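Local coordinates for Cif-like 1 (Burkholderia cenocepacia, PDB 7JQY), which probably hydrolyses epoxides as a Cif-like member of the alpha/beta hydrolase fold, crystallised here as an engineered variant that assembles into an octamer, at residues T63-V67 with P287-P291; A70-Y76 with L299-R303; K245-L251 with E269-R275; T115-G121 with T138-A144. The protein carries 1 engineered substitution. Residues are numbered along the deposited sequence.

Interaction 1. Residues T63-V67 with P287-P291; sequences TWRHV and PDENP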
# COMPACT_ATOMS: atom_id res chain seq x y z
N THR B 63 7.07 -24.34 -19.18
CA THR B 63 8.11 -23.99 -20.13
C THR B 63 8.25 -25.01 -21.25
O THR B 63 8.77 -24.67 -22.32
CB THR B 63 9.45 -23.78 -19.41
OG1 THR B 63 10.34 -23.07 -20.28
CG2 THR B 63 10.10 -25.09 -19.02
N TRP B 64 7.76 -26.24 -21.06
CA TRP B 64 7.83 -27.30 -22.05
C TRP B 64 6.60 -27.35 -22.95
O TRP B 64 6.42 -28.34 -23.67
CB TRP B 64 8.01 -28.66 -21.36
CG TRP B 64 9.19 -28.68 -20.43
CD1 TRP B 64 9.15 -28.63 -19.08
CD2 TRP B 64 10.57 -28.74 -20.79
NE1 TRP B 64 10.42 -28.67 -18.57
CE2 TRP B 64 11.31 -28.74 -19.60
CE3 TRP B 64 11.25 -28.80 -22.02
CZ2 TRP B 64 12.71 -28.79 -19.59
CZ3 TRP B 64 12.65 -28.85 -22.00
CH2 TRP B 64 13.36 -28.84 -20.80
N ARG B 65 5.77 -26.31 -22.93
CA ARG B 65 4.47 -26.37 -23.60
C ARG B 65 4.59 -26.62 -25.10
O ARG B 65 3.71 -27.26 -25.68
CB ARG B 65 3.71 -25.07 -23.35
CG ARG B 65 4.38 -23.85 -23.92
CD ARG B 65 3.84 -22.59 -23.29
NE ARG B 65 4.54 -21.42 -23.77
CZ ARG B 65 5.67 -20.97 -23.25
NH1 ARG B 65 6.23 -21.60 -22.22
NH2 ARG B 65 6.25 -19.88 -23.77
N HIS B 66 5.66 -26.13 -25.73
CA HIS B 66 5.84 -26.30 -27.16
C HIS B 66 6.64 -27.54 -27.51
O HIS B 66 6.78 -27.85 -28.70
CB HIS B 66 6.54 -25.08 -27.77
CG HIS B 66 5.75 -23.81 -27.65
ND1 HIS B 66 4.51 -23.65 -28.23
CD2 HIS B 66 6.03 -22.65 -27.00
CE1 HIS B 66 4.06 -22.44 -27.95
NE2 HIS B 66 4.96 -21.81 -27.21
N VAL B 67 7.15 -28.26 -26.51
CA VAL B 67 7.94 -29.46 -26.74
C VAL B 67 7.13 -30.72 -26.48
O VAL B 67 7.23 -31.69 -27.23
CB VAL B 67 9.21 -29.41 -25.87
CG1 VAL B 67 9.93 -30.75 -25.89
CG2 VAL B 67 10.15 -28.30 -26.36
N PRO B 287 13.52 -23.72 -24.38
CA PRO B 287 12.12 -24.13 -24.64
C PRO B 287 11.20 -22.97 -24.98
O PRO B 287 10.23 -23.17 -25.72
CB PRO B 287 11.71 -24.82 -23.33
CG PRO B 287 12.98 -25.24 -22.69
CD PRO B 287 13.96 -24.14 -23.03
N ASP B 288 11.44 -21.77 -24.44
CA ASP B 288 10.60 -20.62 -24.79
C ASP B 288 10.99 -20.03 -26.14
O ASP B 288 10.12 -19.63 -26.92
CB ASP B 288 10.69 -19.54 -23.72
CG ASP B 288 10.06 -19.96 -22.40
OD1 ASP B 288 8.81 -20.02 -22.33
OD2 ASP B 288 10.83 -20.23 -21.45
N GLU B 289 12.29 -19.93 -26.41
CA GLU B 289 12.76 -19.14 -27.54
C GLU B 289 12.79 -19.91 -28.85
O GLU B 289 12.34 -19.41 -29.87
CB GLU B 289 14.15 -18.58 -27.24
CG GLU B 289 14.18 -17.56 -26.13
CD GLU B 289 15.56 -16.98 -25.94
OE1 GLU B 289 16.10 -16.40 -26.92
OE2 GLU B 289 16.09 -17.12 -24.82
N ASN B 290 13.32 -21.14 -28.82
CA ASN B 290 13.50 -21.94 -30.04
C ASN B 290 13.11 -23.38 -29.76
O ASN B 290 13.96 -24.28 -29.76
CB ASN B 290 14.94 -21.84 -30.53
CG ASN B 290 15.07 -22.14 -32.01
OD1 ASN B 290 14.15 -22.65 -32.64
ND2 ASN B 290 16.23 -21.82 -32.57
N PRO B 291 11.82 -23.64 -29.52
CA PRO B 291 11.38 -25.03 -29.33
C PRO B 291 11.45 -25.85 -30.61
O PRO B 291 11.46 -27.09 -30.54
CB PRO B 291 9.95 -24.89 -28.81
CG PRO B 291 9.49 -23.56 -29.31
CD PRO B 291 10.71 -22.69 -29.31
O HOH W 1 6.90 -19.23 -26.40

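Interaction 2. Residues A70-Y76 with L299-R303; sequences ALAEDGY and LDFFR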
# COMPACT_ATOMS: atom_id res chain seq x y z
N ALA B 70 4.97 -32.57 -29.57
CA ALA B 70 5.74 -33.31 -30.56
C ALA B 70 6.35 -34.58 -29.97
O ALA B 70 6.44 -35.60 -30.65
CB ALA B 70 6.83 -32.41 -31.16
N LEU B 71 6.77 -34.53 -28.70
CA LEU B 71 7.30 -35.73 -28.06
C LEU B 71 6.23 -36.80 -27.93
O LEU B 71 6.46 -37.97 -28.23
CB LEU B 71 7.87 -35.39 -26.68
CG LEU B 71 9.21 -34.67 -26.63
CD1 LEU B 71 9.59 -34.39 -25.19
CD2 LEU B 71 10.27 -35.52 -27.32
N ALA B 72 5.03 -36.40 -27.52
CA ALA B 72 3.95 -37.36 -27.33
C ALA B 72 3.41 -37.88 -28.66
O ALA B 72 2.87 -38.99 -28.71
CB ALA B 72 2.83 -36.73 -26.51
N GLU B 73 3.48 -37.08 -29.73
CA GLU B 73 2.88 -37.57 -30.97
C GLU B 73 3.78 -38.67 -31.57
O GLU B 73 3.32 -39.45 -32.41
CB GLU B 73 2.61 -36.41 -31.94
CG GLU B 73 1.53 -35.39 -31.53
CD GLU B 73 1.33 -34.21 -32.48
OE1 GLU B 73 2.17 -34.05 -33.42
OE2 GLU B 73 0.54 -33.30 -32.06
N ASP B 74 5.06 -38.73 -31.16
CA ASP B 74 6.01 -39.76 -31.59
C ASP B 74 6.01 -40.96 -30.65
O ASP B 74 6.97 -41.74 -30.67
CB ASP B 74 7.44 -39.21 -31.65
CG ASP B 74 7.92 -38.97 -33.06
OD1 ASP B 74 7.06 -38.72 -33.93
OD2 ASP B 74 9.14 -39.06 -33.30
N GLY B 75 4.98 -41.10 -29.82
CA GLY B 75 4.83 -42.27 -28.99
C GLY B 75 5.50 -42.21 -27.63
O GLY B 75 5.51 -43.22 -26.93
N TYR B 76 6.04 -41.06 -27.24
CA TYR B 76 6.67 -40.94 -25.93
C TYR B 76 5.63 -40.59 -24.87
O TYR B 76 4.64 -39.91 -25.12
CB TYR B 76 7.77 -39.88 -25.96
CG TYR B 76 8.97 -40.31 -26.77
CD1 TYR B 76 9.81 -41.32 -26.31
CD2 TYR B 76 9.26 -39.72 -28.00
CE1 TYR B 76 10.91 -41.73 -27.06
CE2 TYR B 76 10.36 -40.12 -28.75
CZ TYR B 76 11.18 -41.13 -28.27
OH TYR B 76 12.26 -41.53 -29.01
N LEU B 299 14.28 -35.27 -30.68
CA LEU B 299 13.80 -36.44 -31.40
C LEU B 299 14.94 -37.17 -32.10
O LEU B 299 14.98 -38.41 -32.08
CB LEU B 299 12.69 -36.04 -32.38
CG LEU B 299 11.38 -35.71 -31.65
CD1 LEU B 299 10.29 -35.19 -32.57
CD2 LEU B 299 10.89 -36.94 -30.88
N ASP B 300 15.88 -36.43 -32.69
CA ASP B 300 17.05 -37.06 -33.32
C ASP B 300 17.88 -37.80 -32.29
O ASP B 300 18.35 -38.92 -32.55
CB ASP B 300 17.93 -35.99 -33.96
CG ASP B 300 17.57 -35.72 -35.38
OD1 ASP B 300 17.01 -36.64 -36.02
OD2 ASP B 300 17.82 -34.60 -35.86
N PHE B 301 18.04 -37.22 -31.11
CA PHE B 301 18.82 -37.83 -30.05
C PHE B 301 18.15 -39.08 -29.51
O PHE B 301 18.84 -40.03 -29.12
CB PHE B 301 19.04 -36.79 -28.95
CG PHE B 301 19.85 -37.28 -27.80
CD1 PHE B 301 21.03 -37.96 -28.01
CD2 PHE B 301 19.45 -37.01 -26.50
CE1 PHE B 301 21.79 -38.39 -26.95
CE2 PHE B 301 20.21 -37.44 -25.43
CZ PHE B 301 21.38 -38.13 -25.66
N PHE B 302 16.81 -39.12 -29.48
CA PHE B 302 16.11 -40.23 -28.86
C PHE B 302 15.90 -41.42 -29.80
O PHE B 302 15.51 -42.49 -29.33
CB PHE B 302 14.74 -39.76 -28.34
CG PHE B 302 14.83 -38.85 -27.13
CD1 PHE B 302 15.99 -38.76 -26.39
CD2 PHE B 302 13.73 -38.10 -26.73
CE1 PHE B 302 16.06 -37.94 -25.28
CE2 PHE B 302 13.79 -37.28 -25.62
CZ PHE B 302 14.96 -37.20 -24.90
N ARG B 303 16.16 -41.25 -31.08
CA ARG B 303 16.01 -42.28 -32.08
C ARG B 303 17.32 -43.03 -32.24
O ARG B 303 17.34 -44.24 -32.32
CB ARG B 303 15.62 -41.68 -33.42
CG ARG B 303 14.14 -41.41 -33.61
CD ARG B 303 13.90 -40.48 -34.79
NE ARG B 303 12.82 -39.53 -34.53
CZ ARG B 303 12.15 -38.87 -35.46
NH1 ARG B 303 12.41 -39.04 -36.72
NH2 ARG B 303 11.20 -38.03 -35.12

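Interaction 3. Residues K245-L251 with E269-R275; sequences KLPMPVL and ELALDVR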
# COMPACT_ATOMS: atom_id res chain seq x y z
N LYS B 245 32.31 -40.70 -14.68
CA LYS B 245 31.62 -40.03 -15.77
C LYS B 245 30.43 -40.87 -16.19
O LYS B 245 30.43 -42.10 -16.07
CB LYS B 245 32.59 -39.77 -16.92
CG LYS B 245 33.71 -38.81 -16.49
CD LYS B 245 34.08 -37.81 -17.57
CE LYS B 245 35.01 -38.42 -18.60
NZ LYS B 245 35.71 -37.38 -19.41
N LEU B 246 29.40 -40.19 -16.68
CA LEU B 246 28.15 -40.87 -16.99
C LEU B 246 28.33 -41.76 -18.21
O LEU B 246 29.01 -41.39 -19.16
CB LEU B 246 27.02 -39.86 -17.23
CG LEU B 246 26.66 -38.94 -16.06
CD1 LEU B 246 25.71 -37.85 -16.52
CD2 LEU B 246 26.08 -39.72 -14.89
N PRO B 247 27.74 -42.96 -18.19
CA PRO B 247 27.92 -43.90 -19.31
C PRO B 247 26.90 -43.77 -20.43
O PRO B 247 27.17 -44.17 -21.56
CB PRO B 247 27.80 -45.27 -18.62
CG PRO B 247 26.83 -45.01 -17.49
CD PRO B 247 27.03 -43.58 -17.06
N MET B 248 25.71 -43.27 -20.12
CA MET B 248 24.66 -43.18 -21.12
C MET B 248 24.92 -42.02 -22.08
O MET B 248 25.60 -41.05 -21.72
CB MET B 248 23.29 -43.04 -20.45
CG MET B 248 22.98 -41.64 -19.94
SD MET B 248 23.90 -41.23 -18.43
CE MET B 248 23.30 -42.51 -17.33
N PRO B 249 24.37 -42.07 -23.29
CA PRO B 249 24.54 -40.95 -24.22
C PRO B 249 23.95 -39.66 -23.67
O PRO B 249 22.88 -39.65 -23.05
CB PRO B 249 23.80 -41.41 -25.48
CG PRO B 249 23.75 -42.89 -25.38
CD PRO B 249 23.66 -43.20 -23.91
N VAL B 250 24.66 -38.56 -23.91
CA VAL B 250 24.31 -37.25 -23.38
C VAL B 250 24.30 -36.25 -24.51
O VAL B 250 25.18 -36.27 -25.38
CB VAL B 250 25.29 -36.81 -22.27
CG1 VAL B 250 24.99 -35.37 -21.84
CG2 VAL B 250 25.22 -37.77 -21.09
N LEU B 251 23.28 -35.38 -24.52
CA LEU B 251 23.14 -34.30 -25.48
C LEU B 251 23.19 -32.98 -24.73
O LEU B 251 22.54 -32.84 -23.69
CB LEU B 251 21.83 -34.42 -26.27
CG LEU B 251 21.41 -33.24 -27.16
CD1 LEU B 251 22.30 -33.13 -28.38
CD2 LEU B 251 19.94 -33.38 -27.58
N GLU B 269 32.92 -32.77 -19.15
CA GLU B 269 33.52 -33.11 -17.87
C GLU B 269 32.69 -34.11 -17.08
O GLU B 269 33.20 -34.68 -16.11
CB GLU B 269 33.71 -31.86 -16.99
CG GLU B 269 33.86 -30.56 -17.72
CD GLU B 269 33.93 -29.38 -16.76
OE1 GLU B 269 33.53 -28.26 -17.16
OE2 GLU B 269 34.37 -29.58 -15.61
N LEU B 270 31.44 -34.37 -17.50
CA LEU B 270 30.52 -35.19 -16.73
C LEU B 270 30.25 -36.55 -17.34
O LEU B 270 29.85 -37.46 -16.61
CB LEU B 270 29.16 -34.49 -16.58
CG LEU B 270 29.09 -33.00 -16.24
CD1 LEU B 270 27.72 -32.46 -16.60
CD2 LEU B 270 29.32 -32.82 -14.78
N ALA B 271 30.44 -36.71 -18.64
CA ALA B 271 30.04 -37.93 -19.33
C ALA B 271 31.04 -38.24 -20.43
O ALA B 271 31.73 -37.37 -20.95
CB ALA B 271 28.62 -37.80 -19.90
N LEU B 272 31.10 -39.53 -20.79
CA LEU B 272 32.01 -40.01 -21.82
C LEU B 272 31.44 -39.89 -23.22
O LEU B 272 32.19 -39.59 -24.16
CB LEU B 272 32.36 -41.47 -21.54
CG LEU B 272 32.78 -41.80 -20.11
CD1 LEU B 272 32.38 -43.23 -19.74
CD2 LEU B 272 34.28 -41.60 -19.94
N ASP B 273 30.14 -40.08 -23.38
CA ASP B 273 29.48 -40.10 -24.68
C ASP B 273 28.63 -38.84 -24.79
O ASP B 273 27.47 -38.81 -24.39
CB ASP B 273 28.63 -41.37 -24.83
CG ASP B 273 27.97 -41.48 -26.20
OD1 ASP B 273 28.31 -40.67 -27.08
OD2 ASP B 273 27.12 -42.38 -26.39
N VAL B 274 29.22 -37.78 -25.35
CA VAL B 274 28.57 -36.48 -25.40
C VAL B 274 28.58 -35.97 -26.83
O VAL B 274 29.58 -36.10 -27.55
CB VAL B 274 29.27 -35.45 -24.48
CG1 VAL B 274 28.52 -34.13 -24.51
CG2 VAL B 274 29.36 -35.96 -23.06
N ARG B 275 27.47 -35.37 -27.23
CA ARG B 275 27.33 -34.69 -28.51
C ARG B 275 26.49 -33.45 -28.25
O ARG B 275 25.69 -33.42 -27.30
CB ARG B 275 26.69 -35.58 -29.59
CG ARG B 275 25.17 -35.58 -29.61
CD ARG B 275 24.61 -36.60 -28.63
NE ARG B 275 24.86 -37.97 -29.06
CZ ARG B 275 25.52 -38.87 -28.33
NH1 ARG B 275 26.01 -38.54 -27.15
NH2 ARG B 275 25.69 -40.10 -28.80
O HOH W 2 33.93 -36.50 -22.18

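Interaction 4. Residues T115-G121 with T138-A144; sequences TRIHLVG and TEIVKLA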
# COMPACT_ATOMS: atom_id res chain seq x y z
N THR B 115 10.70 -47.65 -14.95
CA THR B 115 12.04 -47.82 -14.41
C THR B 115 13.10 -47.22 -15.31
O THR B 115 14.15 -46.83 -14.79
CB THR B 115 12.37 -49.31 -14.17
OG1 THR B 115 11.90 -50.11 -15.26
CG2 THR B 115 11.76 -49.80 -12.87
N ARG B 116 12.85 -47.11 -16.62
CA ARG B 116 13.80 -46.52 -17.60
C ARG B 116 13.16 -45.28 -18.26
O ARG B 116 12.03 -45.37 -18.75
CB ARG B 116 14.19 -47.55 -18.66
CG ARG B 116 14.90 -48.77 -18.11
CD ARG B 116 16.22 -48.40 -17.45
NE ARG B 116 16.93 -49.57 -16.95
CZ ARG B 116 16.80 -50.05 -15.72
NH1 ARG B 116 15.97 -49.47 -14.86
NH2 ARG B 116 17.49 -51.12 -15.35
N ILE B 117 13.86 -44.14 -18.29
CA ILE B 117 13.29 -42.88 -18.77
C ILE B 117 14.35 -42.17 -19.61
O ILE B 117 15.55 -42.38 -19.42
CB ILE B 117 12.86 -41.95 -17.61
CG1 ILE B 117 14.09 -41.59 -16.78
CG2 ILE B 117 11.77 -42.61 -16.75
CD1 ILE B 117 13.87 -40.53 -15.76
N HIS B 118 13.89 -41.38 -20.57
CA HIS B 118 14.72 -40.32 -21.14
C HIS B 118 14.52 -39.08 -20.28
O HIS B 118 13.43 -38.86 -19.74
CB HIS B 118 14.32 -40.04 -22.59
CG HIS B 118 14.38 -41.24 -23.48
ND1 HIS B 118 15.54 -41.64 -24.12
CD2 HIS B 118 13.44 -42.15 -23.82
CE1 HIS B 118 15.30 -42.73 -24.83
NE2 HIS B 118 14.03 -43.05 -24.66
N LEU B 119 15.58 -38.30 -20.12
CA LEU B 119 15.59 -37.23 -19.13
C LEU B 119 16.10 -35.94 -19.76
O LEU B 119 17.20 -35.91 -20.31
CB LEU B 119 16.44 -37.63 -17.92
CG LEU B 119 16.31 -36.80 -16.65
CD1 LEU B 119 14.84 -36.59 -16.28
CD2 LEU B 119 17.08 -37.45 -15.51
N VAL B 120 15.30 -34.87 -19.64
CA VAL B 120 15.62 -33.55 -20.16
C VAL B 120 15.54 -32.54 -19.02
O VAL B 120 14.53 -32.50 -18.30
CB VAL B 120 14.66 -33.14 -21.29
CG1 VAL B 120 15.13 -31.83 -21.93
CG2 VAL B 120 14.53 -34.26 -22.31
N GLY B 121 16.57 -31.72 -18.87
CA GLY B 121 16.58 -30.71 -17.83
C GLY B 121 17.24 -29.43 -18.30
O GLY B 121 18.07 -29.43 -19.21
N THR B 138 21.94 -46.72 -14.42
CA THR B 138 21.27 -47.74 -15.23
C THR B 138 19.86 -47.31 -15.61
O THR B 138 19.32 -47.77 -16.63
CB THR B 138 21.27 -49.09 -14.51
OG1 THR B 138 20.50 -49.00 -13.31
CG2 THR B 138 22.71 -49.50 -14.17
N GLU B 139 19.24 -46.45 -14.80
CA GLU B 139 17.85 -46.05 -14.99
C GLU B 139 17.66 -44.90 -15.97
O GLU B 139 16.52 -44.61 -16.34
CB GLU B 139 17.23 -45.68 -13.63
CG GLU B 139 17.24 -46.83 -12.65
CD GLU B 139 16.62 -46.48 -11.31
OE1 GLU B 139 15.78 -45.56 -11.26
OE2 GLU B 139 16.98 -47.15 -10.30
N ILE B 140 18.74 -44.25 -16.41
CA ILE B 140 18.65 -43.15 -17.37
C ILE B 140 19.14 -43.67 -18.71
O ILE B 140 20.33 -43.92 -18.89
CB ILE B 140 19.48 -41.94 -16.92
CG1 ILE B 140 18.98 -41.40 -15.57
CG2 ILE B 140 19.47 -40.85 -17.98
CD1 ILE B 140 17.49 -41.13 -15.53
N VAL B 141 18.21 -43.82 -19.66
CA VAL B 141 18.57 -44.28 -21.00
C VAL B 141 19.41 -43.22 -21.71
O VAL B 141 20.52 -43.49 -22.18
CB VAL B 141 17.30 -44.62 -21.80
CG1 VAL B 141 17.67 -45.15 -23.18
CG2 VAL B 141 16.47 -45.62 -21.05
N LYS B 142 18.88 -42.00 -21.79
CA LYS B 142 19.57 -40.87 -22.41
C LYS B 142 19.28 -39.62 -21.59
O LYS B 142 18.23 -39.52 -20.94
CB LYS B 142 19.14 -40.67 -23.87
CG LYS B 142 19.67 -41.72 -24.83
CD LYS B 142 19.04 -41.57 -26.20
CE LYS B 142 19.51 -42.67 -27.13
NZ LYS B 142 18.65 -42.78 -28.35
N LEU B 143 20.21 -38.68 -21.63
CA LEU B 143 20.14 -37.46 -20.84
C LEU B 143 20.45 -36.26 -21.73
O LEU B 143 21.45 -36.27 -22.45
CB LEU B 143 21.11 -37.52 -19.66
CG LEU B 143 21.31 -36.25 -18.84
CD1 LEU B 143 20.05 -35.93 -18.05
CD2 LEU B 143 22.52 -36.39 -17.92
N ALA B 144 19.57 -35.25 -21.70
CA ALA B 144 19.75 -34.02 -22.47
C ALA B 144 19.90 -32.85 -21.51
O ALA B 144 19.07 -32.67 -20.61
CB ALA B 144 18.58 -33.77 -23.42

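Interaction 1. Residues T63-V67 with P287-P291
Pro-287, in the short helix 286-289, packs on the loop 63-67 while its neighbour Asp-288 supplies the charge. The Pro-287 ring lies against the Trp-64 indole, CG 3.7 Å from CZ3 in an off-centre CH-pi contact, and its CB rests 3.1 Å from Thr-63 O. Asp-288 forms a salt bridge with Arg-65, its OD1 receiving both NH1 (3.0 Å) and NH2 (2.9 Å), while OD2 makes a weak hydrogen bond with Thr-63 OG1 at 3.1 Å. The residues of 63-67 belong to the loop following strand 50-54, which in epoxide hydrolases of this fold typically carries the HGXP sequence. The carboxylate of Asp-288 also hydrogen-bonds to Tyr-195 (OD2) and Tyr-211 (OD1), from helices inserted between strands 140-146 and 250-255, where the cap domain sits in this family. Farther along, Pro-291 CB meets His-66 CB at 3.6 Å and Val-67 CG2 at 4.2 Å, at the start of helix 291-303, which Asn-290 N-caps through Phe-293 N.

Interaction 2. Residues A70-Y76 with L299-R303
Leu-299 is the wedge of this contact: its CD2 methyl reaches Leu-71 CD2 and Tyr-76 CE2, each at 3.9 Å, and so fills the space between helix 68-73 and the tyrosine that follows it. Phe-302, one turn further along its helix, deepens the apolar centre. Its CE2 approaches Leu-71 CD2 at 4.3 Å, and its ring presents an edge to the face of Tyr-76 in a T-shaped pair, with centroids 5.7 Å apart and planes at 65°. The tyrosine reaches far enough across for its OH to lie 3.1 Å from Phe-302 CB. The first helix ends just before this tyrosine, in a Schellman motif, with Tyr-76 N bonded to Leu-71 O at 3.3 Å and Gly-75 N to Ala-72 O at 3.2 Å; Gly-75, at positive phi, is the C-prime residue, and Tyr-76 comes out of the turn with its CA-to-CB bond toward the other helix. At the solvent edge Asp-74 OD2 forms a salt bridge with Arg-303 NH2 at 2.9 Å, beside Leu-299, whose CD2 lies 3.7 Å from Asp-74 OD2. Beneath the pair lies the central sheet of the alpha/beta hydrolase fold: Leu-71, Tyr-76 and Phe-302 all rest on Val-51 of strand 50-54, Leu-71 also touches Val-78 of strand 77-82, and the Phe-302 ring meets that of His-118 on strand 117-122.

Interaction 3. Residues K245-L251 with E269-R275
Lys-245 lays its aliphatic chain along the opposing loop, CD 3.6 Å from Glu-269 O and CE 3.5 Å from Leu-272 CD2, while NZ turns to a weak hydrogen bond with Arg-268 O and, again weakly, to a water that donates to Ala-271 O. Beside it the backbones join in a single bridge: Leu-246 N donates to Leu-270 O at 2.8 Å, and Leu-272 N to Leu-246 O at 3.2 Å. Leu-246 CB and Val-250 CG2 then close on Ala-271 CB, at 3.7 and 3.6 Å. The loops between shift the register by one residue before a second, parallel ladder begins, with Val-250 N bonded to Asp-273 O at 2.9 Å and Arg-275 N to Val-250 O at 3.1 Å. Arg-275 folds back so that its NH1 also donates to Val-250 O, at 3.0 Å; its guanidinium pairs with Asp-273 inside the segment and with Glu-304 outside it. The two strands, 250-255 and 274-279, and helix 262-268 between them form a beta-alpha-beta crossover, strand 274-279 being the outermost on its side of this chain's sheet. Helix 291-303 places Phe-301 against Pro-249, Leu-251 and Arg-275, whereas helix 124-135 receives Leu-246, Met-248 and Leu-270; on its other flank strand 250-255 pairs with strand 140-146.

Interaction 4. Residues T115-G121 with T138-A144
Thr-115 O, which accepts a weak hydrogen bond from Arg-116 NH1 at 3.2 Å, lies 3.5 Å from Glu-139 CB. Arg-116 sets its CB 3.8 Å from Val-141 CG2. Pairing begins where Ile-117 N bonds weakly to Glu-139 O (3.3 Å); Val-141 N donates to Ile-117 O (3.0 Å), and Ile-117 CG1 meets Ile-140 CD1 at 3.7 Å. The partner chain turns a corner at Val-141, adding one residue before Lys-142. His-118 holds its ring face over Val-141 CB, while Glu-49 binds NE2. This is the parallel pair of a beta-alpha-beta crossover; strand 117-122 leads into the turn that in alpha/beta hydrolases is the nucleophile elbow, consistent here with Gly-121 and with the engineered Ser-123 at the central position, before helix 124-135. Leu-119 bonds both ways, N to Lys-142 O at 3.0 Å and O from Ala-144 N at 2.8 Å, its CD2 packing on Ile-140 CD1 at 3.7 Å. Val-120 CG1 faces Ala-144 CB at 4.2 Å, and Gly-121 N reaches Ala-144 O at 3.2 Å.

How the interactions relate
From the N terminus, the chain passes 63-67 and 70-76 and leaves both contacts open. Interaction 4 is the first to close, joining adjacent central strands; interaction 3 follows in series, on the sheet's far flank. Both are nested within the long loops of interactions 1 and 2, which close last, at 287-291 and then 299-303, and cross one another because their segments alternate. The result couples local crossovers to long-range closure by the two successive C-terminal helices 286-289 and 291-303. Trp-64 packs on Val-120, linking interactions 1 and 4. Phe-301 reaches Pro-249 of interaction 3 and, through its carbonyl, Lys-142 of interaction 4. Interactions 3 and 4 share backbone bonds at Leu-143.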